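Side-chain contacts in high affinity transport system protein p37 (Mycoplasma hyorhinis, PDB 3EKI), which serves as the extracytoplasmic binding lipoprotein of a high-affinity transport system, holds thiamine diphosphate in its cleft and probably delivers it for uptake: residues 180-185 / 310-315; 298-303 / 325-330. One frame throughout, in Å; residues are numbered along the deposited sequence.

Contact 1: 180-185 / 310-315; sequences KIFVET and GSFAWT. With TPP (thiamine diphosphate), chain B.
The Phe312 ring lies between the two segments, with Phe182 over one face and the CA of Gly310, from its own loop, over the opposite one, both offset toward the rim. Phe182 reaches it with one side of its ring: CD2 of Phe182 sits 3.6 Å from CD2 of Phe312, and CE2 of Phe182 comes within 3.9 Å of CB of Phe312. The ring planes are inclined at 36° with centroids 4.9 Å apart, an oblique pairing. A trans chi1 of 180° swings the Phe182 ring off helix 170-184 toward the loop. Ile181, one residue earlier, adds a looser touch, its CG2 lying 4.5 Å from CE1 of Phe312. Trp220, Tyr187 and Phe324 gather round Phe182 as well, extending the pair into an aromatic cluster.

Two residues past Phe312, the Trp314 indole is also covered on both faces. Ser311 O lies toward the rim of one; over the other lies the thiamine diphosphate pyrimidine, its C5' above the middle of the indole and its C6' 3.3 Å from Trp314 CE3. Phe312 belongs to the short 3-10 turn 311-313, and Trp314 comes directly after that turn. Ser311 O takes the hydroxyl of Thr315 (OG1 to O, 2.8 Å) and the backbone N of Trp314 from opposite faces of its carbonyl plane, tying down the end of the turn. One short loop therefore presents Phe312 to the helix and Trp314 to the ligand, where the indole forms an aromatic wall of the thiamine diphosphate pocket in this periplasmic-binding-protein-like fold.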
loop_
_atom_site.group_PDB
_atom_site.type_symbol
_atom_site.label_atom_id
_atom_site.label_comp_id
_atom_site.label_asym_id
_atom_site.label_seq_id
_atom_site.Cartn_x
_atom_site.Cartn_y
_atom_site.Cartn_z
ATOM N N LYS A 180 -12.464 -12.082 12.988
ATOM C CA LYS A 180 -12.776 -13.500 12.893
ATOM C C LYS A 180 -11.573 -14.274 12.366
ATOM O O LYS A 180 -11.406 -15.456 12.666
ATOM C CB LYS A 180 -13.986 -13.724 11.986
ATOM C CG LYS A 180 -13.894 -14.974 11.126
ATOM C CD LYS A 180 -15.268 -15.572 10.871
ATOM C CE LYS A 180 -16.322 -14.936 11.764
ATOM N NZ LYS A 180 -16.934 -13.735 11.132
ATOM N N ILE A 181 -10.735 -13.604 11.579
ATOM C CA ILE A 181 -9.542 -14.240 11.039
ATOM C C ILE A 181 -8.318 -14.088 11.894
ATOM O O ILE A 181 -7.445 -14.979 11.960
ATOM C CB ILE A 181 -9.298 -13.672 9.607
ATOM C CG1 ILE A 181 -10.255 -14.259 8.566
ATOM C CG2 ILE A 181 -7.867 -13.841 9.149
ATOM C CD1 ILE A 181 -10.256 -13.455 7.274
ATOM N N PHE A 182 -8.161 -12.963 12.578
ATOM C CA PHE A 182 -6.951 -12.588 13.286
ATOM C C PHE A 182 -7.048 -12.802 14.796
ATOM O O PHE A 182 -6.037 -13.083 15.435
ATOM C CB PHE A 182 -6.669 -11.100 13.004
ATOM C CG PHE A 182 -5.432 -10.553 13.682
ATOM C CD1 PHE A 182 -5.522 -9.883 14.886
ATOM C CD2 PHE A 182 -4.187 -10.708 13.098
ATOM C CE1 PHE A 182 -4.412 -9.368 15.527
ATOM C CE2 PHE A 182 -3.077 -10.190 13.733
ATOM C CZ PHE A 182 -3.175 -9.516 14.933
ATOM N N VAL A 183 -8.264 -12.629 15.318
ATOM C CA VAL A 183 -8.474 -12.774 16.765
ATOM C C VAL A 183 -9.092 -14.127 17.121
ATOM O O VAL A 183 -8.527 -14.844 17.953
ATOM C CB VAL A 183 -9.356 -11.619 17.261
ATOM C CG1 VAL A 183 -9.647 -11.769 18.741
ATOM C CG2 VAL A 183 -8.697 -10.276 16.970
ATOM N N GLU A 184 -10.219 -14.473 16.505
ATOM C CA GLU A 184 -10.893 -15.738 16.846
ATOM C C GLU A 184 -10.017 -16.952 16.599
ATOM O O GLU A 184 -9.925 -17.860 17.411
ATOM C CB GLU A 184 -12.186 -15.925 16.069
ATOM C CG GLU A 184 -12.879 -17.238 16.410
ATOM C CD GLU A 184 -14.275 -17.345 15.820
ATOM O OE1 GLU A 184 -14.662 -16.448 15.039
ATOM O OE2 GLU A 184 -14.974 -18.329 16.154
ATOM N N THR A 185 -9.364 -17.006 15.448
ATOM C CA THR A 185 -8.259 -17.932 15.174
ATOM C C THR A 185 -6.978 -17.148 15.406
ATOM O O THR A 185 -6.570 -16.394 14.492
ATOM C CB THR A 185 -8.351 -18.482 13.745
ATOM O OG1 THR A 185 -9.509 -19.294 13.608
ATOM C CG2 THR A 185 -7.147 -19.364 13.413
ATOM N N GLY A 310 -4.967 -5.307 6.824
ATOM C CA GLY A 310 -4.447 -6.648 6.657
ATOM C C GLY A 310 -2.945 -6.782 6.582
ATOM O O GLY A 310 -2.486 -7.770 5.992
ATOM N N SER A 311 -2.191 -5.861 7.174
ATOM C CA SER A 311 -0.735 -5.909 7.156
ATOM C C SER A 311 -0.210 -7.218 7.724
ATOM O O SER A 311 0.876 -7.677 7.369
ATOM C CB SER A 311 -0.187 -4.707 7.925
ATOM O OG SER A 311 -0.680 -4.598 9.228
ATOM N N PHE A 312 -0.978 -7.875 8.602
ATOM C CA PHE A 312 -0.548 -9.161 9.156
ATOM C C PHE A 312 -0.401 -10.218 8.066
ATOM O O PHE A 312 0.317 -11.208 8.179
ATOM C CB PHE A 312 -1.530 -9.604 10.249
ATOM C CG PHE A 312 -2.983 -9.577 9.837
ATOM C CD1 PHE A 312 -3.517 -10.603 9.059
ATOM C CD2 PHE A 312 -3.836 -8.542 10.221
ATOM C CE1 PHE A 312 -4.834 -10.598 8.667
ATOM C CE2 PHE A 312 -5.154 -8.536 9.812
ATOM C CZ PHE A 312 -5.664 -9.550 9.029
ATOM N N ALA A 313 -1.096 -10.036 6.951
ATOM C CA ALA A 313 -1.112 -11.003 5.862
ATOM C C ALA A 313 0.251 -11.120 5.188
ATOM O O ALA A 313 0.495 -12.202 4.626
ATOM C CB ALA A 313 -2.160 -10.659 4.820
ATOM N N TRP A 314 1.102 -10.122 5.233
ATOM C CA TRP A 314 2.446 -10.242 4.693
ATOM C C TRP A 314 3.519 -10.150 5.752
ATOM O O TRP A 314 4.686 -9.834 5.463
ATOM C CB TRP A 314 2.656 -9.169 3.631
ATOM C CG TRP A 314 2.511 -7.738 3.998
ATOM C CD1 TRP A 314 3.439 -6.944 4.604
ATOM C CD2 TRP A 314 1.355 -6.915 3.774
ATOM N NE1 TRP A 314 2.924 -5.679 4.772
ATOM C CE2 TRP A 314 1.656 -5.638 4.274
ATOM C CE3 TRP A 314 0.105 -7.148 3.200
ATOM C CZ2 TRP A 314 0.752 -4.575 4.223
ATOM C CZ3 TRP A 314 -0.784 -6.088 3.155
ATOM C CH2 TRP A 314 -0.462 -4.843 3.654
ATOM N N THR A 315 3.145 -10.419 7.002
ATOM C CA THR A 315 4.012 -10.304 8.157
ATOM C C THR A 315 4.096 -11.702 8.772
ATOM O O THR A 315 3.113 -12.200 9.303
ATOM C CB THR A 315 3.502 -9.302 9.203
ATOM O OG1 THR A 315 3.378 -7.989 8.604
ATOM C CG2 THR A 315 4.467 -9.177 10.371
HETATM N "N1'" TPP B . 1.657 -7.279 -0.065
HETATM C "C2'" TPP B . 2.948 -7.692 -0.035
HETATM C CM2 TPP B . 3.272 -9.120 -0.487
HETATM N "N3'" TPP B . 3.926 -6.863 0.369
HETATM C "C4'" TPP B . 3.623 -5.569 0.659
HETATM N "N4'" TPP B . 4.622 -4.741 0.974
HETATM C "C5'" TPP B . 2.290 -5.137 0.692
HETATM C "C6'" TPP B . 1.314 -6.053 0.319
HETATM C "C7'" TPP B . 1.829 -3.728 1.095
HETATM N N3 TPP B . 1.760 -2.736 0.007
HETATM C C2 TPP B . 2.546 -2.725 -1.069
HETATM S S1 TPP B . 2.093 -1.392 -2.106
HETATM C C5 TPP B . 0.846 -0.867 -1.001
HETATM C C4 TPP B . 0.918 -1.666 0.125
HETATM C CM4 TPP B . -0.175 -1.634 1.215
HETATM C C6 TPP B . -0.013 0.387 -1.198
HETATM C C7 TPP B . 0.799 1.647 -0.886
HETATM O O7 TPP B . 1.160 1.638 0.511
HETATM P PA TPP B . 2.385 2.433 1.140
HETATM O O1A TPP B . 2.623 1.917 2.510
HETATM O O2A TPP B . 3.575 2.370 0.226
HETATM O O3A TPP B . 2.011 3.965 1.131
HETATM P PB TPP B . 1.206 4.761 2.271
HETATM O O1B TPP B . -0.179 4.206 2.402
HETATM O O2B TPP B . 1.200 6.251 1.744
HETATM O O3B TPP B . 2.039 4.751 3.623
#

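Contact 2: 298-303 / 325-330; sequences TLDDFH and ETKANE. With CA (calcium ion), chain E.
Asp300 and Lys327 make the direct polar contact here, a salt bridge between two exposed loops. Lys327 NZ donates to Asp300 OD2 at 2.6 Å, arriving on the syn side of that oxygen but 33° out of the carboxylate plane. The two side chains cross at about a right angle. The lysine is extended through chi2 and chi3 and bends at chi4 (-142°), which turns the ammonium group onto the acid.

One step out, water 1 lies 3.0 Å from Glu330 OE1 and may link that carboxylate to Asp300 through OD1, although the position of OD1 is less certain than that of OD2.

Behind the salt bridge, a calcium ion organises the 325-330 loop. The protein supplies three ligands: Thr326 OG1 at 2.4 Å, Lys327 O at 2.5 Å and Glu330 O at 2.3 Å, and waters 2 and 3 also bind. Lys327 thus holds the metal through its carbonyl while its side chain runs across to Asp300. The type I turn from Lys327 to Glu330, closed by Glu330 N to Lys327 O, brings both carbonyls to the metal.

Across the gap, Asp300 sits in a second type I turn, Leu299 to Phe302, where Lys222 NZ hydrogen-bonds to the carbonyl oxygens of Leu299 and Phe302. Lys222 lies on strand 217-223, between strands 304-308 and 331-337. The two loops lead into those flanking strands, so the salt bridge spans them at one end of the mixed sheet.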
loop_
_atom_site.group_PDB
_atom_site.type_symbol
_atom_site.label_atom_id
_atom_site.label_comp_id
_atom_site.label_asym_id
_atom_site.label_seq_id
_atom_site.Cartn_x
_atom_site.Cartn_y
_atom_site.Cartn_z
ATOM N N THR A 298 3.747 -3.872 22.722
ATOM C CA THR A 298 4.906 -3.649 23.560
ATOM C C THR A 298 4.840 -2.339 24.317
ATOM O O THR A 298 5.708 -2.059 25.138
ATOM C CB THR A 298 6.226 -3.669 22.743
ATOM O OG1 THR A 298 6.323 -2.530 21.875
ATOM C CG2 THR A 298 6.238 -4.911 21.876
ATOM N N LEU A 299 3.826 -1.519 24.040
ATOM C CA LEU A 299 3.817 -0.176 24.598
ATOM C C LEU A 299 2.656 0.033 25.551
ATOM O O LEU A 299 1.505 0.093 25.097
ATOM C CB LEU A 299 3.712 0.827 23.442
ATOM C CG LEU A 299 4.853 0.672 22.422
ATOM C CD1 LEU A 299 4.525 1.440 21.156
ATOM C CD2 LEU A 299 6.167 1.117 23.033
ATOM N N ASP A 300 2.936 0.143 26.847
ATOM C CA ASP A 300 1.808 0.133 27.783
ATOM C C ASP A 300 0.989 1.405 27.753
ATOM O O ASP A 300 -0.167 1.390 28.209
ATOM C CB ASP A 300 2.365 -0.187 29.176
ATOM C CG ASP A 300 2.870 -1.622 29.202
ATOM O OD1 ASP A 300 2.554 -2.421 28.290
ATOM O OD2 ASP A 300 3.604 -1.970 30.151
ATOM N N ASP A 301 1.537 2.504 27.226
ATOM C CA ASP A 301 0.825 3.778 27.249
ATOM C C ASP A 301 0.127 4.116 25.929
ATOM O O ASP A 301 -0.395 5.217 25.744
ATOM C CB ASP A 301 1.811 4.893 27.582
ATOM C CG ASP A 301 2.470 4.842 28.939
ATOM O OD1 ASP A 301 1.924 4.245 29.880
ATOM O OD2 ASP A 301 3.563 5.438 29.067
ATOM N N PHE A 302 0.103 3.173 24.999
ATOM C CA PHE A 302 -0.535 3.281 23.708
ATOM C C PHE A 302 -1.508 2.116 23.486
ATOM O O PHE A 302 -1.142 0.957 23.730
ATOM C CB PHE A 302 0.516 3.356 22.579
ATOM C CG PHE A 302 1.220 4.716 22.731
ATOM C CD1 PHE A 302 0.736 5.815 22.067
ATOM C CD2 PHE A 302 2.310 4.824 23.565
ATOM C CE1 PHE A 302 1.334 7.043 22.256
ATOM C CE2 PHE A 302 2.921 6.044 23.776
ATOM C CZ PHE A 302 2.381 7.137 23.135
ATOM N N HIS A 303 -2.709 2.441 23.006
ATOM C CA HIS A 303 -3.746 1.432 22.794
ATOM C C HIS A 303 -4.469 1.508 21.463
ATOM O O HIS A 303 -5.370 0.707 21.214
ATOM C CB HIS A 303 -4.814 1.526 23.907
ATOM C CG HIS A 303 -4.206 1.373 25.271
ATOM N ND1 HIS A 303 -3.650 2.422 25.954
ATOM C CD2 HIS A 303 -4.061 0.288 26.073
ATOM C CE1 HIS A 303 -3.186 2.000 27.135
ATOM N NE2 HIS A 303 -3.423 0.703 27.226
ATOM N N GLU A 325 2.624 -9.201 18.871
ATOM C CA GLU A 325 2.561 -9.820 20.209
ATOM C C GLU A 325 1.979 -8.863 21.232
ATOM O O GLU A 325 2.291 -7.674 21.262
ATOM C CB GLU A 325 3.965 -10.264 20.634
ATOM C CG GLU A 325 3.979 -11.040 21.939
ATOM C CD GLU A 325 5.171 -11.966 22.061
ATOM O OE1 GLU A 325 5.380 -12.814 21.165
ATOM O OE2 GLU A 325 5.896 -11.834 23.067
ATOM N N THR A 326 1.135 -9.389 22.117
ATOM C CA THR A 326 0.526 -8.668 23.222
ATOM C C THR A 326 0.760 -9.431 24.538
ATOM O O THR A 326 1.073 -10.617 24.489
ATOM C CB THR A 326 -1.000 -8.497 23.079
ATOM O OG1 THR A 326 -1.583 -9.795 22.831
ATOM C CG2 THR A 326 -1.405 -7.633 21.892
ATOM N N LYS A 327 0.590 -8.719 25.637
ATOM C CA LYS A 327 0.642 -9.332 26.954
ATOM C C LYS A 327 -0.437 -10.411 27.025
ATOM O O LYS A 327 -1.390 -10.510 26.276
ATOM C CB LYS A 327 0.483 -8.296 28.057
ATOM C CG LYS A 327 1.738 -7.428 28.201
ATOM C CD LYS A 327 1.407 -6.164 28.975
ATOM C CE LYS A 327 2.545 -5.156 28.878
ATOM N NZ LYS A 327 2.717 -4.446 30.179
ATOM N N ALA A 328 -0.217 -11.280 28.005
ATOM C CA ALA A 328 -1.030 -12.452 28.194
ATOM C C ALA A 328 -2.493 -12.105 28.344
ATOM O O ALA A 328 -3.322 -12.777 27.716
ATOM C CB ALA A 328 -0.545 -13.183 29.448
ATOM N N ASN A 329 -2.804 -11.083 29.145
ATOM C CA ASN A 329 -4.254 -10.833 29.296
ATOM C C ASN A 329 -4.756 -9.669 28.457
ATOM O O ASN A 329 -5.825 -9.092 28.718
ATOM C CB ASN A 329 -4.574 -10.618 30.774
ATOM C CG ASN A 329 -4.164 -9.239 31.244
ATOM O OD1 ASN A 329 -3.120 -8.751 30.820
ATOM N ND2 ASN A 329 -5.002 -8.657 32.095
ATOM N N GLU A 330 -4.026 -9.332 27.386
ATOM C CA GLU A 330 -4.463 -8.296 26.458
ATOM C C GLU A 330 -4.648 -8.889 25.071
ATOM O O GLU A 330 -4.119 -9.944 24.748
ATOM C CB GLU A 330 -3.464 -7.135 26.429
ATOM C CG GLU A 330 -3.235 -6.573 27.820
ATOM C CD GLU A 330 -2.433 -5.298 27.887
ATOM O OE1 GLU A 330 -1.985 -4.822 26.824
ATOM O OE2 GLU A 330 -2.255 -4.779 29.017
HETATM CA CA CA E . -2.484 -11.472 24.262
HETATM O O HOH W 1 0.544 -3.351 26.431
HETATM O O HOH W 2 -3.556 -13.231 25.255
HETATM O O HOH W 3 -3.599 -12.050 22.294
#

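How the contacts relate
From the N terminus, the chain first lays down helix 170-184, whose last turn belongs to contact 1. It then runs through strand 217-223 and helix 225-236 to the loop 298-303, the first half of contact 2. Strand 304-308 follows and leads into 310-315, where contact 1 closes its loop of 124 intervening residues. Only after that does 325-330 come back to 298-303, closing a much shorter loop of 21 residues. The segments alternate, so the two closures cross. Their centres lie about 17 Å apart and they do not touch. Contact 1 joins the helix to the ligand-facing loop; contact 2 joins surface loops leading into strands 304-308 and 331-337.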